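Local coordinates for guanine nucleotide exchange protein (Legionella pneumophila, PDB 1XSZ), which probably acts as a guanine nucleotide exchange factor for ADP-ribosylation factor (Arf), with a C-terminal domain that caps the active site of its Sec7 domain, at residues A[142-147]-A[157-162]; A[219-224]-A[275-280]. All coordinates share one frame; numbering follows the deposited sequence.

Contact 1 of 2, residues A[142-147]-A[157-162]; sequences IMLNTD and NKMTVD
The carboxylate of Asp147, near the C-terminal end of helix 131-149 in the all-helical Sec7 domain, takes hold of the connection that leads into helix 161-167. OD1 of Asp147 accepts the backbone N-H of Met159 at 2.9 Å. The bond is nearly straight (170° at the hydrogen), and it uses the syn side of the carboxylate, only 16° out of its plane. With CG of Asp147 set anti to its own backbone N (chi1 -169°), the carboxylate reaches off the helix toward the incoming chain.

Met159 answers with its side chain as well as its N-H. Its CB lies 3.6 Å from Asp147 OD1, and its thioether sulfur approaches the methyl end of Leu144, one turn back along the helix; the SD to Leu144 CD1 distance is 3.8 Å. These two side chains cross at about a right angle, the Met159 chain bending at its last torsion. Leu144 also touches Tyr186 and Ile189 of helix 179-191, and the hydroxyl of Tyr186 is hydrogen-bonded to Met159 O, so that Met159 is gripped through its amide N and its carbonyl by two different helices.

Thr160, next in line, is the N-cap of helix 161-167, its OG1 taking the backbone N of Gly163. The bond to Asp147 thus holds the residue just before this N-cap.

Lys158, in the conformer modelled here, one of two, lies extended across the end of the 142-147 segment. In that copy its NZ is hydrogen-bonded to Leu148 O, while its CG, CD and CE pass alongside the carbonyl oxygen of Asp147, with Lys158 CG 3.5 Å from Asp147 O.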
loop_
_atom_site.group_PDB
_atom_site.type_symbol
_atom_site.label_atom_id
_atom_site.label_comp_id
_atom_site.label_asym_id
_atom_site.label_seq_id
_atom_site.Cartn_x
_atom_site.Cartn_y
_atom_site.Cartn_z
ATOM N N ILE A 142 -1.041 6.731 14.681
ATOM C CA ILE A 142 -1.346 5.395 14.179
ATOM C C ILE A 142 -0.539 4.361 14.981
ATOM O O ILE A 142 -1.070 3.323 15.369
ATOM C CB ILE A 142 -1.048 5.303 12.668
ATOM C CG1 ILE A 142 -2.105 6.115 11.909
ATOM C CG2 ILE A 142 -1.054 3.843 12.202
ATOM C CD1 ILE A 142 -1.782 6.349 10.454
ATOM N N MET A 143 0.735 4.643 15.252
ATOM C CA MET A 143 1.525 3.707 16.049
ATOM C C MET A 143 0.973 3.630 17.469
ATOM O O MET A 143 0.911 2.551 18.065
ATOM C CB MET A 143 2.999 4.130 16.131
ATOM C CG MET A 143 3.798 3.935 14.855
ATOM S SD MET A 143 5.591 4.082 15.105
ATOM C CE MET A 143 5.741 5.803 15.511
ATOM N N LEU A 144 0.591 4.777 18.021
ATOM C CA LEU A 144 0.062 4.819 19.377
ATOM C C LEU A 144 -1.231 4.008 19.494
ATOM O O LEU A 144 -1.487 3.377 20.522
ATOM C CB LEU A 144 -0.167 6.277 19.802
ATOM C CG LEU A 144 -0.617 6.510 21.242
ATOM C CD1 LEU A 144 0.403 5.919 22.211
ATOM C CD2 LEU A 144 -0.759 8.006 21.480
ATOM N N ASN A 145 -2.047 4.028 18.444
ATOM C CA ASN A 145 -3.288 3.256 18.443
ATOM C C ASN A 145 -2.968 1.766 18.651
ATOM O O ASN A 145 -3.612 1.093 19.451
ATOM C CB ASN A 145 -4.030 3.487 17.122
ATOM C CG ASN A 145 -5.290 2.660 17.000
ATOM O OD1 ASN A 145 -5.347 1.702 16.214
ATOM N ND2 ASN A 145 -6.306 3.014 17.770
ATOM N N THR A 146 -1.968 1.253 17.939
ATOM C CA THR A 146 -1.588 -0.148 18.107
ATOM C C THR A 146 -0.979 -0.362 19.491
ATOM O O THR A 146 -1.295 -1.327 20.186
ATOM C CB THR A 146 -0.554 -0.572 17.054
ATOM O OG1 THR A 146 -1.179 -0.632 15.771
ATOM C CG2 THR A 146 0.036 -1.943 17.397
ATOM N N ASP A 147 -0.111 0.556 19.890
ATOM C CA ASP A 147 0.551 0.450 21.179
ATOM C C ASP A 147 -0.434 0.360 22.343
ATOM O O ASP A 147 -0.272 -0.469 23.243
ATOM C CB ASP A 147 1.488 1.647 21.354
ATOM C CG ASP A 147 2.421 1.493 22.527
ATOM O OD1 ASP A 147 2.122 2.032 23.608
ATOM O OD2 ASP A 147 3.461 0.822 22.355
ATOM N N ASN A 157 4.087 -1.506 29.960
ATOM C CA ASN A 157 5.045 -1.130 28.919
ATOM C C ASN A 157 4.495 -0.195 27.846
ATOM O O ASN A 157 5.218 0.189 26.930
ATOM C CB ASN A 157 5.613 -2.374 28.226
ATOM C CG ASN A 157 6.398 -3.266 29.168
ATOM O OD1 ASN A 157 6.967 -2.802 30.153
ATOM N ND2 ASN A 157 6.451 -4.553 28.851
ATOM N N LYS A 158 3.220 0.159 27.952
ATOM C CA LYS A 158 2.618 1.049 26.969
ATOM C C LYS A 158 3.097 2.482 27.150
ATOM O O LYS A 158 3.407 2.917 28.262
ATOM C CB LYS A 158 1.093 1.001 27.072
ATOM C CG LYS A 158 0.479 -0.316 26.629
ATOM C CD LYS A 158 -1.030 -0.282 26.781
ATOM C CE LYS A 158 -1.652 -1.594 26.351
ATOM N NZ LYS A 158 -3.115 -1.599 26.598
ATOM N N MET A 159 3.164 3.213 26.043
ATOM C CA MET A 159 3.595 4.604 26.070
ATOM C C MET A 159 2.647 5.406 26.950
ATOM O O MET A 159 1.438 5.169 26.948
ATOM C CB MET A 159 3.586 5.191 24.656
ATOM C CG MET A 159 3.824 6.699 24.606
ATOM S SD MET A 159 3.903 7.352 22.930
ATOM C CE MET A 159 5.679 7.412 22.673
ATOM N N THR A 160 3.208 6.348 27.704
ATOM C CA THR A 160 2.428 7.216 28.581
ATOM C C THR A 160 2.341 8.578 27.903
ATOM O O THR A 160 3.045 8.834 26.930
ATOM C CB THR A 160 3.119 7.409 29.936
ATOM O OG1 THR A 160 4.377 8.063 29.735
ATOM C CG2 THR A 160 3.348 6.066 30.615
ATOM N N VAL A 161 1.484 9.454 28.414
ATOM C CA VAL A 161 1.361 10.773 27.812
ATOM C C VAL A 161 2.686 11.529 27.951
ATOM O O VAL A 161 3.064 12.294 27.068
ATOM C CB VAL A 161 0.195 11.578 28.441
ATOM C CG1 VAL A 161 0.460 11.833 29.908
ATOM C CG2 VAL A 161 -0.009 12.878 27.681
ATOM N N ASP A 162 3.400 11.301 29.049
ATOM C CA ASP A 162 4.686 11.959 29.238
ATOM C C ASP A 162 5.668 11.420 28.201
ATOM O O ASP A 162 6.495 12.161 27.666
ATOM C CB ASP A 162 5.214 11.714 30.654
ATOM C CG ASP A 162 4.383 12.417 31.709
ATOM O OD1 ASP A 162 4.201 13.647 31.597
ATOM O OD2 ASP A 162 3.912 11.744 32.650
#

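Contact 2 of 2, residues A[219-224]-A[275-280]; sequences KKLDSF and ATIQVY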
loop_
_atom_site.group_PDB
_atom_site.type_symbol
_atom_site.label_atom_id
_atom_site.label_comp_id
_atom_site.label_asym_id
_atom_site.label_seq_id
_atom_site.Cartn_x
_atom_site.Cartn_y
_atom_site.Cartn_z
ATOM N N LYS A 219 14.960 -16.886 2.663
ATOM C CA LYS A 219 16.136 -16.531 3.450
ATOM C C LYS A 219 17.117 -15.685 2.648
ATOM O O LYS A 219 17.636 -14.689 3.146
ATOM C CB LYS A 219 16.832 -17.794 3.958
ATOM C CG LYS A 219 16.045 -18.546 5.013
ATOM C CD LYS A 219 16.760 -19.823 5.418
ATOM C CE LYS A 219 16.029 -20.538 6.537
ATOM N NZ LYS A 219 16.000 -19.716 7.778
ATOM N N LYS A 220 17.373 -16.083 1.405
ATOM C CA LYS A 220 18.292 -15.330 0.556
ATOM C C LYS A 220 17.720 -13.950 0.247
ATOM O O LYS A 220 18.446 -12.956 0.188
ATOM C CB LYS A 220 18.558 -16.081 -0.750
ATOM C CG LYS A 220 19.383 -17.351 -0.585
ATOM C CD LYS A 220 19.631 -18.017 -1.930
ATOM C CE LYS A 220 20.532 -19.238 -1.792
ATOM N NZ LYS A 220 19.939 -20.272 -0.901
ATOM N N LEU A 221 16.406 -13.895 0.051
ATOM C CA LEU A 221 15.736 -12.638 -0.248
ATOM C C LEU A 221 15.826 -11.688 0.942
ATOM O O LEU A 221 16.111 -10.500 0.790
ATOM C CB LEU A 221 14.268 -12.901 -0.579
ATOM C CG LEU A 221 13.408 -11.669 -0.856
ATOM C CD1 LEU A 221 13.933 -10.930 -2.070
ATOM C CD2 LEU A 221 11.970 -12.107 -1.083
ATOM N N ASP A 222 15.581 -12.232 2.127
ATOM C CA ASP A 222 15.622 -11.449 3.352
ATOM C C ASP A 222 17.012 -10.844 3.546
ATOM O O ASP A 222 17.144 -9.660 3.868
ATOM C CB ASP A 222 15.234 -12.343 4.536
ATOM C CG ASP A 222 15.030 -11.564 5.817
ATOM O OD1 ASP A 222 14.662 -10.374 5.740
ATOM O OD2 ASP A 222 15.225 -12.150 6.902
ATOM N N SER A 223 18.044 -11.657 3.337
ATOM C CA SER A 223 19.421 -11.201 3.488
ATOM C C SER A 223 19.787 -10.163 2.433
ATOM O O SER A 223 20.531 -9.220 2.706
ATOM C CB SER A 223 20.380 -12.390 3.391
ATOM O OG SER A 223 21.728 -11.967 3.491
ATOM N N PHE A 224 19.258 -10.339 1.227
ATOM C CA PHE A 224 19.529 -9.427 0.125
ATOM C C PHE A 224 19.147 -7.984 0.446
ATOM O O PHE A 224 19.752 -7.047 -0.070
ATOM C CB PHE A 224 18.796 -9.906 -1.132
ATOM C CG PHE A 224 19.154 -9.143 -2.373
ATOM C CD1 PHE A 224 18.479 -7.974 -2.714
ATOM C CD2 PHE A 224 20.180 -9.588 -3.203
ATOM C CE1 PHE A 224 18.818 -7.262 -3.859
ATOM C CE2 PHE A 224 20.526 -8.884 -4.349
ATOM C CZ PHE A 224 19.847 -7.720 -4.681
ATOM N N ALA A 275 9.736 -5.489 -11.950
ATOM C CA ALA A 275 8.929 -6.165 -10.949
ATOM C C ALA A 275 9.381 -5.686 -9.578
ATOM O O ALA A 275 10.558 -5.382 -9.379
ATOM C CB ALA A 275 9.103 -7.680 -11.059
ATOM N N THR A 276 8.446 -5.589 -8.644
ATOM C CA THR A 276 8.785 -5.182 -7.291
ATOM C C THR A 276 8.527 -6.348 -6.349
ATOM O O THR A 276 7.613 -7.160 -6.564
ATOM C CB THR A 276 7.962 -3.971 -6.811
ATOM O OG1 THR A 276 6.566 -4.261 -6.934
ATOM C CG2 THR A 276 8.314 -2.734 -7.617
ATOM N N ILE A 277 9.345 -6.437 -5.310
ATOM C CA ILE A 277 9.217 -7.495 -4.329
ATOM C C ILE A 277 9.235 -6.867 -2.946
ATOM O O ILE A 277 10.233 -6.269 -2.535
ATOM C CB ILE A 277 10.374 -8.513 -4.447
ATOM C CG1 ILE A 277 10.411 -9.105 -5.858
ATOM C CG2 ILE A 277 10.208 -9.606 -3.407
ATOM C CD1 ILE A 277 11.546 -10.095 -6.073
ATOM N N GLN A 278 8.113 -6.974 -2.243
ATOM C CA GLN A 278 7.984 -6.432 -0.897
ATOM C C GLN A 278 8.132 -7.549 0.117
ATOM O O GLN A 278 7.613 -8.647 -0.083
ATOM C CB GLN A 278 6.609 -5.794 -0.708
ATOM C CG GLN A 278 6.269 -4.709 -1.689
ATOM C CD GLN A 278 4.822 -4.289 -1.563
ATOM O OE1 GLN A 278 4.365 -3.922 -0.480
ATOM N NE2 GLN A 278 4.094 -4.347 -2.666
ATOM N N VAL A 279 8.809 -7.264 1.219
ATOM C CA VAL A 279 9.006 -8.251 2.264
ATOM C C VAL A 279 8.466 -7.742 3.597
ATOM O O VAL A 279 8.706 -6.592 3.971
ATOM C CB VAL A 279 10.506 -8.593 2.428
ATOM C CG1 VAL A 279 10.695 -9.565 3.574
ATOM C CG2 VAL A 279 11.049 -9.185 1.136
ATOM N N TYR A 280 7.729 -8.599 4.294
ATOM C CA TYR A 280 7.173 -8.273 5.602
ATOM C C TYR A 280 7.455 -9.417 6.568
ATOM O O TYR A 280 7.279 -10.579 6.218
ATOM C CB TYR A 280 5.649 -8.081 5.546
ATOM C CG TYR A 280 5.182 -6.963 4.656
ATOM C CD1 TYR A 280 5.130 -7.124 3.276
ATOM C CD2 TYR A 280 4.832 -5.720 5.190
ATOM C CE1 TYR A 280 4.750 -6.079 2.445
ATOM C CE2 TYR A 280 4.451 -4.668 4.371
ATOM C CZ TYR A 280 4.417 -4.850 2.999
ATOM O OH TYR A 280 4.082 -3.803 2.178
#
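Helix-on-sheet packing in the C-terminal capping domain brings helix 216-224 against strand 274-280 of the antiparallel sheet, and one leucine carries the contact. Leu221 points from the helix toward the strand and sets its forked end against two residues spaced two apart, Ile277 and Val279, whose side chains stand on the same face of the sheet. The CD2 methyl of Leu221 meets both: it lies 3.8 Å from Ile277 CG2 and 3.8 Å from Val279 CG2.

The two approaches differ. Leu221 and Val279 reach toward each other tip to tip, with Leu221 CG 4.0 Å from Val279 CG2. Ile277 instead lies at a slant to the leucine and offers its short branch, with its CG2 4.2 Å from Leu221 CD1. In Ile277, CG1 stands anti to the carbonyl carbon (chi1 -58°), which turns the longer arm elsewhere and presents CG2 to the helix.

Leu221 also rests on Ile264 of the adjacent strand 260-268 and on Phe317, while Ile277 touches Phe236 and Val296. Gln278 points from the other face, where Tyr280 OH donates to Gln278 OE1 at 2.7 Å in the carbonyl plane. Both of these side chains go on to the Sec7 side of the chain, Gln278 NE2 to Glu105 OE1 and Tyr280 OH to Ala106 N.

The close contacts between helix and strand are all between branched aliphatic groups. The attraction is consequently dispersive and hydrophobic, without the directional demand of a polar bond, and its strength depends on these buried methyls staying close-packed.

Contact 1 belongs to the Sec7 domain and contact 2 to the capping domain; they share no helix or strand, their centres are 30 Å apart, and their nearest atoms are about 13 Å apart. Contact 1 is partly buried, lies farther from the centre of the chain, and ties a helix to a loop through a carboxylate-to-amide bond supplemented by a leucine-methionine touch. Contact 2 is buried and its close contacts are apolar, joining a helix to a sheet strand far along the sequence. The difference is consistent with their settings: the loop offers the Met159 N-H to a side chain, whereas the strand's backbone bonds to its sheet neighbours and meets the helix through methyls.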